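Local coordinates for putative N-acetylmuramoyl-L-alanine amidase,autolysin cwp6 (Peptoclostridium difficile, PDB 5J72), which probably hydrolyses the amide bond between N-acetylmuramic acid and L-alanine in peptidoglycan with a zinc-containing amidase domain, and carries CWB2 cell wall-anchoring modules, at residues Glu165-Gly170 with Ile373-Ile378; Arg9-Leu14 with Thr107-Ile112; Ser21-Glu26 with Lys53-Glu58; Val500-Thr505 with Gly512-Leu517. All coordinates share one frame; numbering follows the deposited sequence.

Interaction 1. Residues Glu165-Gly170 with Ile373-Ile378; sequences ELAADG and IIVDSI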
loop_
_atom_site.group_PDB
_atom_site.type_symbol
_atom_site.label_atom_id
_atom_site.label_comp_id
_atom_site.label_asym_id
_atom_site.label_seq_id
_atom_site.Cartn_x
_atom_site.Cartn_y
_atom_site.Cartn_z
ATOM N N GLU A 165 16.938 9.107 -9.963
ATOM C CA GLU A 165 16.176 9.078 -11.229
ATOM C C GLU A 165 16.220 7.666 -11.787
ATOM O O GLU A 165 15.574 7.409 -12.776
ATOM C CB GLU A 165 16.727 10.125 -12.245
ATOM C CG GLU A 165 16.971 11.514 -11.637
ATOM C CD GLU A 165 15.691 12.283 -11.264
ATOM O OE1 GLU A 165 14.585 11.772 -11.549
ATOM O OE2 GLU A 165 15.794 13.403 -10.686
ATOM N N LEU A 166 16.982 6.746 -11.188
ATOM C CA LEU A 166 16.973 5.349 -11.591
ATOM C C LEU A 166 16.460 4.605 -10.378
ATOM O O LEU A 166 16.995 3.534 -10.025
ATOM C CB LEU A 166 18.310 4.656 -11.909
ATOM C CG LEU A 166 19.160 5.188 -13.027
ATOM C CD1 LEU A 166 20.544 4.595 -12.732
ATOM C CD2 LEU A 166 18.647 4.747 -14.418
ATOM N N ALA A 167 15.451 5.133 -9.727
ATOM C CA ALA A 167 14.991 4.505 -8.503
ATOM C C ALA A 167 14.609 3.020 -8.655
ATOM O O ALA A 167 14.750 2.277 -7.685
ATOM C CB ALA A 167 13.820 5.305 -7.955
ATOM N N ALA A 168 14.155 2.564 -9.853
ATOM C CA ALA A 168 13.748 1.157 -10.026
ATOM C C ALA A 168 14.863 0.244 -9.633
ATOM O O ALA A 168 14.622 -0.922 -9.317
ATOM C CB ALA A 168 13.347 0.879 -11.467
ATOM N N ASP A 169 16.083 0.763 -9.625
ATOM C CA ASP A 169 17.227 -0.034 -9.238
ATOM C C ASP A 169 17.319 -0.248 -7.740
ATOM O O ASP A 169 17.843 -1.265 -7.314
ATOM C CB ASP A 169 18.493 0.640 -9.735
ATOM C CG ASP A 169 18.920 0.095 -11.083
ATOM O OD1 ASP A 169 19.618 0.831 -11.829
ATOM O OD2 ASP A 169 18.559 -1.072 -11.396
ATOM N N GLY A 170 16.826 0.683 -6.931
ATOM C CA GLY A 170 16.893 0.498 -5.491
ATOM C C GLY A 170 15.652 -0.160 -4.927
ATOM O O GLY A 170 15.413 -0.114 -3.737
ATOM N N ILE A 373 4.933 7.200 -9.328
ATOM C CA ILE A 373 6.389 7.203 -9.340
ATOM C C ILE A 373 6.849 6.041 -8.493
ATOM O O ILE A 373 6.037 5.482 -7.739
ATOM C CB ILE A 373 6.897 8.535 -8.800
ATOM C CG1 ILE A 373 6.206 8.849 -7.468
ATOM C CG2 ILE A 373 6.608 9.659 -9.831
ATOM C CD1 ILE A 373 6.681 10.168 -6.931
ATOM N N ILE A 374 8.063 5.644 -8.615
ATOM C CA ILE A 374 8.520 4.533 -7.791
ATOM C C ILE A 374 9.334 5.055 -6.559
ATOM O O ILE A 374 9.266 4.472 -5.496
ATOM C CB ILE A 374 9.495 3.664 -8.649
ATOM C CG1 ILE A 374 8.718 2.990 -9.831
ATOM C CG2 ILE A 374 10.180 2.622 -7.774
ATOM C CD1 ILE A 374 7.698 2.012 -9.333
ATOM N N VAL A 375 10.088 6.155 -6.760
ATOM C CA VAL A 375 11.073 6.558 -5.748
ATOM C C VAL A 375 10.480 6.921 -4.388
ATOM O O VAL A 375 11.132 6.608 -3.407
ATOM C CB VAL A 375 11.899 7.730 -6.315
ATOM C CG1 VAL A 375 10.998 8.970 -6.508
ATOM C CG2 VAL A 375 13.081 8.051 -5.380
ATOM N N ASP A 376 9.284 7.534 -4.312
ATOM C CA ASP A 376 8.787 7.930 -2.985
ATOM C C ASP A 376 8.501 6.689 -2.152
ATOM O O ASP A 376 8.634 6.743 -0.928
ATOM C CB ASP A 376 7.523 8.790 -3.109
ATOM C CG ASP A 376 7.831 10.264 -3.443
ATOM O OD1 ASP A 376 9.044 10.645 -3.473
ATOM O OD2 ASP A 376 6.878 11.030 -3.690
ATOM N N SER A 377 8.050 5.581 -2.794
ATOM C CA SER A 377 7.763 4.366 -2.001
ATOM C C SER A 377 9.092 3.738 -1.582
ATOM O O SER A 377 9.179 3.102 -0.540
ATOM C CB SER A 377 6.958 3.363 -2.821
ATOM O OG SER A 377 5.649 3.892 -2.977
ATOM N N ILE A 378 10.131 3.886 -2.419
ATOM C CA ILE A 378 11.445 3.329 -2.037
ATOM C C ILE A 378 11.993 4.093 -0.809
ATOM O O ILE A 378 12.404 3.470 0.149
ATOM C CB ILE A 378 12.462 3.512 -3.214
ATOM C CG1 ILE A 378 12.131 2.541 -4.340
ATOM C CG2 ILE A 378 13.876 3.168 -2.742
ATOM C CD1 ILE A 378 12.977 2.861 -5.562
#

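Interaction 2. Residues Arg9-Leu14 with Thr107-Ile112; sequences RKSVVL and TQEFII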
loop_
_atom_site.group_PDB
_atom_site.type_symbol
_atom_site.label_atom_id
_atom_site.label_comp_id
_atom_site.label_asym_id
_atom_site.label_seq_id
_atom_site.Cartn_x
_atom_site.Cartn_y
_atom_site.Cartn_z
ATOM N N ARG A 9 8.675 5.194 17.239
ATOM C CA ARG A 9 7.700 6.180 16.687
ATOM C C ARG A 9 7.903 7.531 17.260
ATOM O O ARG A 9 8.140 7.636 18.451
ATOM C CB ARG A 9 6.251 5.810 17.108
ATOM C CG ARG A 9 5.894 4.336 16.990
ATOM C CD ARG A 9 4.373 4.085 16.791
ATOM N NE ARG A 9 4.199 2.613 16.792
ATOM C CZ ARG A 9 4.306 1.818 15.718
ATOM N NH1 ARG A 9 4.196 0.506 15.844
ATOM N NH2 ARG A 9 4.493 2.332 14.523
ATOM N N LYS A 10 7.810 8.597 16.427
ATOM C CA LYS A 10 7.955 9.955 16.920
ATOM C C LYS A 10 6.596 10.686 16.832
ATOM O O LYS A 10 6.448 11.818 17.301
ATOM C CB LYS A 10 8.956 10.698 16.064
ATOM C CG LYS A 10 10.372 10.043 16.123
ATOM C CD LYS A 10 10.830 9.919 17.594
ATOM C CE LYS A 10 11.694 11.051 18.052
ATOM N NZ LYS A 10 12.601 11.620 16.964
ATOM N N SER A 11 5.610 10.039 16.211
ATOM C CA SER A 11 4.234 10.578 16.131
ATOM C C SER A 11 3.317 9.454 16.631
ATOM O O SER A 11 3.385 8.323 16.098
ATOM C CB SER A 11 3.909 10.965 14.689
ATOM O OG SER A 11 2.619 11.538 14.613
ATOM N N VAL A 12 2.500 9.702 17.665
ATOM C CA VAL A 12 1.655 8.655 18.239
ATOM C C VAL A 12 0.229 9.218 18.497
ATOM O O VAL A 12 -0.013 10.376 18.165
ATOM C CB VAL A 12 2.278 8.134 19.587
ATOM C CG1 VAL A 12 3.673 7.523 19.319
ATOM C CG2 VAL A 12 2.385 9.265 20.615
ATOM N N VAL A 13 -0.636 8.403 19.060
ATOM C CA VAL A 13 -1.973 8.864 19.488
ATOM C C VAL A 13 -2.170 8.166 20.833
ATOM O O VAL A 13 -1.406 7.312 21.222
ATOM C CB VAL A 13 -3.136 8.477 18.504
ATOM C CG1 VAL A 13 -2.900 9.070 17.097
ATOM C CG2 VAL A 13 -3.207 6.968 18.376
ATOM N N LEU A 14 -3.227 8.516 21.556
ATOM C CA LEU A 14 -3.525 7.834 22.829
ATOM C C LEU A 14 -3.697 6.353 22.577
ATOM O O LEU A 14 -4.482 5.965 21.657
ATOM C CB LEU A 14 -4.834 8.499 23.394
ATOM C CG LEU A 14 -5.236 7.953 24.778
ATOM C CD1 LEU A 14 -4.220 8.388 25.892
ATOM C CD2 LEU A 14 -6.634 8.556 25.135
ATOM N N THR A 107 5.411 13.370 19.472
ATOM C CA THR A 107 4.175 14.137 19.427
ATOM C C THR A 107 2.969 13.207 19.480
ATOM O O THR A 107 2.862 12.242 18.688
ATOM C CB THR A 107 4.164 14.987 18.136
ATOM O OG1 THR A 107 5.321 15.806 18.146
ATOM C CG2 THR A 107 2.929 15.868 18.057
ATOM N N GLN A 108 2.050 13.489 20.404
ATOM C CA GLN A 108 0.820 12.693 20.541
ATOM C C GLN A 108 -0.306 13.478 19.917
ATOM O O GLN A 108 -0.791 14.486 20.458
ATOM C CB GLN A 108 0.531 12.403 22.028
ATOM C CG GLN A 108 -0.712 11.527 22.227
ATOM C CD GLN A 108 -0.717 11.007 23.653
ATOM O OE1 GLN A 108 0.302 10.574 24.177
ATOM N NE2 GLN A 108 -1.910 10.965 24.293
ATOM N N GLU A 109 -0.770 13.029 18.750
ATOM C CA GLU A 109 -1.851 13.726 18.044
ATOM C C GLU A 109 -3.170 13.040 18.382
ATOM O O GLU A 109 -3.196 12.033 19.087
ATOM C CB GLU A 109 -1.647 13.573 16.534
ATOM C CG GLU A 109 -0.259 13.943 16.096
ATOM C CD GLU A 109 -0.139 15.455 15.832
ATOM O OE1 GLU A 109 0.872 15.865 15.242
ATOM O OE2 GLU A 109 -1.035 16.211 16.213
ATOM N N PHE A 110 -4.274 13.577 17.871
ATOM C CA PHE A 110 -5.570 12.955 18.110
ATOM C C PHE A 110 -6.462 13.031 16.879
ATOM O O PHE A 110 -6.207 13.846 15.999
ATOM C CB PHE A 110 -6.280 13.573 19.348
ATOM C CG PHE A 110 -6.624 15.030 19.189
ATOM C CD1 PHE A 110 -5.755 16.012 19.623
ATOM C CD2 PHE A 110 -7.833 15.417 18.621
ATOM C CE1 PHE A 110 -6.066 17.353 19.479
ATOM C CE2 PHE A 110 -8.150 16.759 18.469
ATOM C CZ PHE A 110 -7.261 17.723 18.896
ATOM N N ILE A 111 -7.461 12.172 16.807
ATOM C CA ILE A 111 -8.414 12.132 15.658
ATOM C C ILE A 111 -9.119 13.457 15.560
ATOM O O ILE A 111 -9.675 13.910 16.578
ATOM C CB ILE A 111 -9.407 10.990 15.946
ATOM C CG1 ILE A 111 -8.707 9.651 15.628
ATOM C CG2 ILE A 111 -10.687 11.174 15.080
ATOM C CD1 ILE A 111 -9.439 8.457 16.360
ATOM N N ILE A 112 -9.131 14.061 14.408
ATOM C CA ILE A 112 -9.767 15.350 14.295
ATOM C C ILE A 112 -11.160 15.224 13.660
ATOM O O ILE A 112 -11.488 14.204 13.048
ATOM C CB ILE A 112 -8.917 16.363 13.507
ATOM C CG1 ILE A 112 -8.666 15.896 12.101
ATOM C CG2 ILE A 112 -7.580 16.611 14.257
ATOM C CD1 ILE A 112 -7.602 16.779 11.428
HETATM O O HOH W 1 7.927 14.911 17.738
HETATM O O HOH W 2 2.811 14.243 14.472
HETATM O O HOH W 3 -4.944 10.726 20.688
#

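Interaction 3. Residues Ser21-Glu26 with Lys53-Glu58; sequences SVKFKE and KTDSYE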
loop_
_atom_site.group_PDB
_atom_site.type_symbol
_atom_site.label_atom_id
_atom_site.label_comp_id
_atom_site.label_asym_id
_atom_site.label_seq_id
_atom_site.Cartn_x
_atom_site.Cartn_y
_atom_site.Cartn_z
ATOM N N SER A 21 14.721 1.037 22.634
ATOM C CA SER A 21 15.938 0.315 22.906
ATOM C C SER A 21 17.016 1.339 23.319
ATOM O O SER A 21 17.251 2.308 22.571
ATOM C CB SER A 21 16.335 -0.435 21.626
ATOM O OG SER A 21 17.653 -0.939 21.714
ATOM N N VAL A 22 17.636 1.152 24.490
ATOM C CA VAL A 22 18.721 1.986 24.963
ATOM C C VAL A 22 20.006 1.139 25.144
ATOM O O VAL A 22 19.984 0.100 25.811
ATOM C CB VAL A 22 18.356 2.677 26.276
ATOM C CG1 VAL A 22 19.527 3.508 26.769
ATOM C CG2 VAL A 22 17.140 3.588 26.046
ATOM N N LYS A 23 21.114 1.600 24.564
ATOM C CA LYS A 23 22.363 0.851 24.657
ATOM C C LYS A 23 23.391 1.713 25.321
ATOM O O LYS A 23 23.545 2.874 24.895
ATOM C CB LYS A 23 22.821 0.490 23.220
ATOM C CG LYS A 23 24.018 -0.496 23.213
ATOM C CD LYS A 23 24.174 -1.116 21.791
ATOM C CE LYS A 23 24.183 -2.622 21.819
ATOM N NZ LYS A 23 25.238 -3.131 22.731
ATOM N N PHE A 24 24.065 1.218 26.355
ATOM C CA PHE A 24 25.115 1.986 27.034
ATOM C C PHE A 24 26.486 1.355 26.724
ATOM O O PHE A 24 26.568 0.129 26.722
ATOM C CB PHE A 24 25.023 1.931 28.582
ATOM C CG PHE A 24 23.916 2.788 29.138
ATOM C CD1 PHE A 24 22.593 2.370 29.068
ATOM C CD2 PHE A 24 24.198 3.993 29.763
ATOM C CE1 PHE A 24 21.576 3.144 29.625
ATOM C CE2 PHE A 24 23.162 4.783 30.333
ATOM C CZ PHE A 24 21.865 4.342 30.256
ATOM N N LYS A 25 27.502 2.163 26.516
ATOM C CA LYS A 25 28.851 1.626 26.309
ATOM C C LYS A 25 29.274 0.939 27.639
ATOM O O LYS A 25 29.833 -0.158 27.652
ATOM C CB LYS A 25 29.826 2.768 25.984
ATOM C CG LYS A 25 31.290 2.237 25.979
ATOM C CD LYS A 25 31.780 2.015 24.580
ATOM C CE LYS A 25 33.205 1.516 24.620
ATOM N N GLU A 26 28.973 1.590 28.750
ATOM C CA GLU A 26 29.309 1.084 30.059
ATOM C C GLU A 26 28.444 -0.129 30.497
ATOM O O GLU A 26 27.244 -0.179 30.191
ATOM C CB GLU A 26 29.134 2.213 31.067
ATOM C CG GLU A 26 29.618 1.831 32.464
ATOM C CD GLU A 26 29.353 2.929 33.514
ATOM O OE1 GLU A 26 29.730 2.721 34.662
ATOM O OE2 GLU A 26 28.771 3.971 33.207
ATOM N N LYS A 53 21.357 -10.962 24.815
ATOM C CA LYS A 53 21.633 -11.250 23.413
ATOM C C LYS A 53 22.128 -9.981 22.729
ATOM O O LYS A 53 23.120 -10.012 22.023
ATOM C CB LYS A 53 20.347 -11.731 22.708
ATOM C CG LYS A 53 20.517 -12.030 21.219
ATOM C CD LYS A 53 19.196 -12.584 20.585
ATOM C CE LYS A 53 19.415 -13.921 19.865
ATOM N NZ LYS A 53 18.442 -14.126 18.743
ATOM N N THR A 54 21.445 -8.840 22.952
ATOM C CA THR A 54 21.823 -7.620 22.264
ATOM C C THR A 54 22.628 -6.639 23.122
ATOM O O THR A 54 23.004 -5.601 22.593
ATOM C CB THR A 54 20.541 -6.912 21.758
ATOM O OG1 THR A 54 19.749 -6.581 22.924
ATOM C CG2 THR A 54 19.689 -7.801 20.832
ATOM N N ASP A 55 22.879 -6.929 24.413
ATOM C CA ASP A 55 23.609 -5.976 25.267
ATOM C C ASP A 55 22.859 -4.572 25.253
ATOM O O ASP A 55 23.480 -3.517 25.178
ATOM C CB ASP A 55 25.054 -5.801 24.730
ATOM C CG ASP A 55 25.855 -4.841 25.580
ATOM O OD1 ASP A 55 26.592 -4.015 25.001
ATOM O OD2 ASP A 55 25.722 -4.889 26.823
ATOM N N SER A 56 21.545 -4.607 25.299
ATOM C CA SER A 56 20.692 -3.383 25.206
ATOM C C SER A 56 19.522 -3.478 26.203
ATOM O O SER A 56 19.159 -4.572 26.586
ATOM C CB SER A 56 20.047 -3.327 23.824
ATOM O OG SER A 56 20.807 -2.452 23.021
ATOM N N TYR A 57 18.946 -2.341 26.590
ATOM C CA TYR A 57 17.772 -2.359 27.466
ATOM C C TYR A 57 16.593 -2.189 26.464
ATOM O O TYR A 57 16.579 -1.215 25.683
ATOM C CB TYR A 57 17.894 -1.209 28.480
ATOM C CG TYR A 57 18.968 -1.521 29.512
ATOM C CD1 TYR A 57 20.307 -1.188 29.284
ATOM C CD2 TYR A 57 18.648 -2.162 30.697
ATOM C CE1 TYR A 57 21.291 -1.493 30.221
ATOM C CE2 TYR A 57 19.619 -2.472 31.635
ATOM C CZ TYR A 57 20.935 -2.142 31.391
ATOM O OH TYR A 57 21.882 -2.515 32.317
ATOM N N GLU A 58 15.630 -3.105 26.487
ATOM C CA GLU A 58 14.558 -3.086 25.505
ATOM C C GLU A 58 13.203 -3.140 26.167
ATOM O O GLU A 58 13.040 -3.818 27.195
ATOM C CB GLU A 58 14.661 -4.365 24.603
ATOM C CG GLU A 58 15.975 -4.425 23.797
ATOM C CD GLU A 58 16.142 -5.773 23.065
ATOM O OE1 GLU A 58 17.139 -5.928 22.331
ATOM O OE2 GLU A 58 15.294 -6.673 23.242
HETATM O O HOH W 4 23.534 -1.425 27.154
#

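Interaction 4. Residues Val500-Thr505 with Gly512-Leu517; sequences VMTRDT and GERTAL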
loop_
_atom_site.group_PDB
_atom_site.type_symbol
_atom_site.label_atom_id
_atom_site.label_comp_id
_atom_site.label_asym_id
_atom_site.label_seq_id
_atom_site.Cartn_x
_atom_site.Cartn_y
_atom_site.Cartn_z
ATOM N N VAL A 500 -20.093 5.899 -6.710
ATOM C CA VAL A 500 -20.459 5.226 -5.466
ATOM C C VAL A 500 -20.725 3.763 -5.864
ATOM O O VAL A 500 -21.539 3.532 -6.768
ATOM C CB VAL A 500 -21.755 5.798 -4.803
ATOM C CG1 VAL A 500 -22.131 4.950 -3.607
ATOM C CG2 VAL A 500 -21.568 7.275 -4.362
ATOM N N MET A 501 -20.100 2.785 -5.220
ATOM C CA MET A 501 -20.391 1.400 -5.583
ATOM C C MET A 501 -21.451 0.861 -4.623
ATOM O O MET A 501 -21.367 1.134 -3.434
ATOM C CB MET A 501 -19.127 0.522 -5.428
ATOM C CG MET A 501 -17.963 0.936 -6.386
ATOM S SD MET A 501 -16.641 -0.254 -6.400
ATOM C CE MET A 501 -17.475 -1.650 -7.261
ATOM N N THR A 502 -22.421 0.093 -5.080
ATOM C CA THR A 502 -23.409 -0.431 -4.125
ATOM C C THR A 502 -22.697 -1.384 -3.137
ATOM O O THR A 502 -23.053 -1.429 -1.974
ATOM C CB THR A 502 -24.560 -1.165 -4.865
ATOM O OG1 THR A 502 -23.992 -2.148 -5.713
ATOM C CG2 THR A 502 -25.425 -0.220 -5.698
ATOM N N ARG A 503 -21.701 -2.127 -3.607
ATOM C CA ARG A 503 -20.869 -2.967 -2.759
ATOM C C ARG A 503 -19.467 -2.992 -3.372
ATOM O O ARG A 503 -19.330 -2.923 -4.622
ATOM C CB ARG A 503 -21.427 -4.404 -2.643
ATOM C CG ARG A 503 -21.388 -5.198 -3.969
ATOM C CD ARG A 503 -21.861 -6.677 -3.769
ATOM N NE ARG A 503 -21.900 -7.420 -5.050
ATOM C CZ ARG A 503 -20.977 -8.304 -5.393
ATOM N NH1 ARG A 503 -19.945 -8.564 -4.614
ATOM N NH2 ARG A 503 -21.108 -8.967 -6.550
ATOM N N ASP A 504 -18.434 -3.073 -2.540
ATOM C CA ASP A 504 -17.082 -3.125 -3.106
ATOM C C ASP A 504 -16.416 -4.385 -2.619
ATOM O O ASP A 504 -15.210 -4.569 -2.797
ATOM C CB ASP A 504 -16.257 -1.905 -2.705
ATOM C CG ASP A 504 -16.403 -1.554 -1.239
ATOM O OD1 ASP A 504 -16.254 -2.463 -0.388
ATOM O OD2 ASP A 504 -16.660 -0.377 -0.943
ATOM N N THR A 505 -17.185 -5.259 -2.013
ATOM C CA THR A 505 -16.676 -6.528 -1.566
ATOM C C THR A 505 -17.763 -7.586 -1.675
ATOM O O THR A 505 -18.917 -7.279 -2.001
ATOM C CB THR A 505 -16.215 -6.403 -0.079
ATOM O OG1 THR A 505 -15.342 -7.501 0.196
ATOM C CG2 THR A 505 -17.376 -6.402 0.851
ATOM N N GLY A 512 -33.676 -3.956 -3.498
ATOM C CA GLY A 512 -34.292 -2.792 -2.894
ATOM C C GLY A 512 -33.287 -1.930 -2.171
ATOM O O GLY A 512 -33.459 -0.711 -2.071
ATOM N N GLU A 513 -32.214 -2.550 -1.670
ATOM C CA GLU A 513 -31.178 -1.710 -1.010
ATOM C C GLU A 513 -30.323 -0.946 -2.105
ATOM O O GLU A 513 -30.012 0.244 -1.969
ATOM C CB GLU A 513 -30.239 -2.590 -0.160
ATOM C CG GLU A 513 -29.334 -1.647 0.622
ATOM C CD GLU A 513 -28.475 -2.317 1.693
ATOM O OE1 GLU A 513 -28.508 -3.578 1.838
ATOM O OE2 GLU A 513 -27.745 -1.541 2.384
ATOM N N ARG A 514 -29.982 -1.650 -3.198
ATOM C CA ARG A 514 -29.214 -1.039 -4.296
ATOM C C ARG A 514 -29.997 0.083 -4.853
ATOM O O ARG A 514 -29.442 1.147 -5.154
ATOM C CB ARG A 514 -28.932 -2.097 -5.354
ATOM C CG ARG A 514 -28.112 -3.257 -4.775
ATOM C CD ARG A 514 -28.258 -4.477 -5.654
ATOM N NE ARG A 514 -27.764 -5.688 -5.011
ATOM C CZ ARG A 514 -26.673 -6.349 -5.386
ATOM N NH1 ARG A 514 -25.912 -5.887 -6.382
ATOM N NH2 ARG A 514 -26.359 -7.497 -4.805
ATOM N N THR A 515 -31.331 -0.119 -5.042
ATOM C CA THR A 515 -32.134 0.965 -5.593
ATOM C C THR A 515 -32.296 2.111 -4.619
ATOM O O THR A 515 -32.228 3.278 -5.038
ATOM C CB THR A 515 -33.529 0.441 -6.031
ATOM O OG1 THR A 515 -33.310 -0.775 -6.784
ATOM C CG2 THR A 515 -34.200 1.422 -6.957
ATOM N N ALA A 516 -32.493 1.824 -3.324
ATOM C CA ALA A 516 -32.637 2.922 -2.339
ATOM C C ALA A 516 -31.387 3.773 -2.367
ATOM O O ALA A 516 -31.466 4.998 -2.310
ATOM C CB ALA A 516 -32.816 2.370 -0.931
ATOM N N LEU A 517 -30.216 3.115 -2.493
ATOM C CA LEU A 517 -28.950 3.825 -2.545
ATOM C C LEU A 517 -28.952 4.728 -3.719
ATOM O O LEU A 517 -28.569 5.904 -3.606
ATOM C CB LEU A 517 -27.758 2.853 -2.647
ATOM C CG LEU A 517 -26.378 3.530 -2.673
ATOM C CD1 LEU A 517 -26.191 4.382 -1.389
ATOM C CD2 LEU A 517 -25.305 2.480 -2.746
#

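Interaction 1. Residues Glu165-Gly170 with Ile373-Ile378
Ala167 carries the tight part of this contact. It sits in a short 3-10 segment that follows strand 158-163, and its methyl group points at the N-terminal part of helix 375-387. Ala167 CB lies 3.5 Å from Val375 CB and 3.5 Å from Ile378 CD1, so one methyl fills the angle between two side chains one helical turn apart. Val375 CG2 stands anti to the backbone N and is 3.8 Å from Ala167 CB. Ile378 reaches across with an extended chain (chi2 171°), which carries CD1 to Ala167, while the Ile378 CG2 branch turns to Gly170 and lies 3.8 Å from Gly170 O. Gly170 has no side chain, and its backbone meets the isoleucine directly.

The two segments fall in the first and third CWB2 ranges of the chain. The contact therefore joins two cell wall-binding modules, the loop between strand 158-163 and helix 174-180 in one and the N-terminal part of helix 375-387 in the other. The helix 270-283, in the second CWB2 range, borders the same place, with Tyr271 and Leu274 touching Ile374 and Glu270 touching Ala168.

Packing slackens toward Ala168 and Ile374. Ala168 CA is 4.5 Å from Ile374 CG2, and both residues are partly exposed. Two acidic side chains of the loop lie on the solvent side. Asp169 is partly exposed and poorly ordered, points away from the helix and makes a long, weak ion pair with Arg241. Glu165 is exposed and has a similarly weak pairing with Arg140, whose side chain also touches Val375.

Interaction 2. Residues Arg9-Leu14 with Thr107-Ile112
Two short parallel strands, 11-13 and 107-109, pair here in the N-terminal domain. Three backbone bonds join them. Thr107 N gives to Lys10 O at 2.9 Å, approaching from above the carbonyl plane. Val12 N gives to Thr107 O at 2.8 Å, nearly along the C=O axis. Val12 O then accepts from Glu109 N at 2.8 Å, this time in the carbonyl plane. Val12 thus uses both its N-H and its carbonyl on the neighbouring strand, whereas Val13 N gives to Ser16 OG.

A water accepts from Leu14 N and donates to Glu109 O. A second joins Ser11 OG to Glu109 OE1 on the face they share; the bend of Glu109 at chi2 (-86°) brings OE1 to that water. A third bonds to Thr107 OG1 and, weakly, to Lys10 O. On the Val12 and Gln108 face, the extended Gln108 chain crosses Leu14 obliquely. Its buried amide is satisfied at both ends, OE1 by Trp73 NE1 and NE2 by Lys65 O. Lys10 NZ bonds to the carbonyl of Asp103, a known calcium ligand of this protein, though that calcium is not bound here. Leu14 CD1 lies 3.8 Å from Gln108 NE2.

Interaction 3. Residues Ser21-Glu26 with Lys53-Glu58
In the antiparallel sheet of the N-terminal domain, the end of strand 16-24 pairs here with the start of strand 56-63. Beside it is a G1 beta bulge, in the pairing of 42-51 with 56-63, where Asp55 and Ser56 face Asn51. Val22 and Tyr57 are a hydrogen-bonded pair. Val22 N gives to Tyr57 O at 2.9 Å, and Tyr57 N returns to Val22 O at 2.8 Å in an almost straight bond (177°). Both donors lie in the carbonyl planes. Val22 O also lies in the plane of the Tyr57 ring, at its edge near CD1.

Lys23 bends at chi3 and chi4 over Ser56, and this brings its amine to the bulge. Lys23 NZ forms a salt bridge with Asp55 OD1 at 2.8 Å and a hydrogen bond to Asp55 O at 3.0 Å. The ammonium is thus held by the Asp55 carboxylate and carbonyl, and weakly by Thr54 O. Asp55 OD2 is taken by Tyr50 OH. A water bridges Phe24 N and Asp55 O.

On the other face, Phe24 CD1 comes within 4.2 Å of Tyr57 CD1. Ile33 touches Val22, Phe24 and Tyr57, and Tyr57 OH bonds to Ala30 O. Asp55 has a positive phi (56°), as position 1 of a classic G1 bulge does.

Interaction 4. Residues Val500-Thr505 with Gly512-Leu517
Thr502 and Leu517 make the closest approach, with Leu517 CD2 3.7 Å from Thr502 CA. Leu517 CD2 also lies 4.0 Å from Thr502 CG2 and 4.1 Å from Val500 CG1. Leu517 CG stands anti to the backbone N (chi1 -179°), which sends the side chain out from the helix to the strand end. One turn earlier, Arg514 crosses Thr502 at about a right angle, and Arg514 CB is 4.0 Å from Thr502 CG2. Thr502 CG2 therefore touches both Arg514 CB and the Leu517 methyl.

Helix 511-521 is thus packed against the end of strand 498-501, an outermost strand of the mixed sheet in the zinc amidase domain.

Further out, polar groups fix both arginines. Asp457 OD1 accepts from Thr502 OG1 and forms a salt bridge with Arg514 NH1, so one carboxylate oxygen serves both segments. Arg514 also donates to the carbonyls of Met509, Pro458 and His460. Arg503 donates to those of Gly459, Lys478 and Pro458, and Arg503 NH1 reaches Thr505 O at 3.1 Å, within the guanidinium plane. Arg503 NE and Arg514 NH2 are only 4.5 Å apart. Asp457 and the surrounding carbonyls probably ease this repulsion. His460, whose carbonyl receives Arg514, is a zinc ligand with Glu477 and His530. The Arg514 side chain lies about 9 Å from the zinc and probably helps position His460.

Overall arrangement
Interactions 2 and 3 belong to the N-terminal domain and rest on backbone pairing, parallel in one and antiparallel in the other. Interaction 3 is nested in the loop that interaction 2 closes, and strands 11-13 and 16-24 follow each other in the chain. Both are partly buried, with bridging waters; interaction 3 adds a salt bridge. Interactions 1 and 4 are buried and mainly apolar across their segments, though two arginines come close in interaction 4. Interaction 1 joins two CWB2 ranges far apart in sequence, while interaction 4 packs neighbouring elements of the amidase domain, its arginines bonded toward the zinc site. Interactions 3 and 4 are farthest apart, with centres about 55 Å from each other.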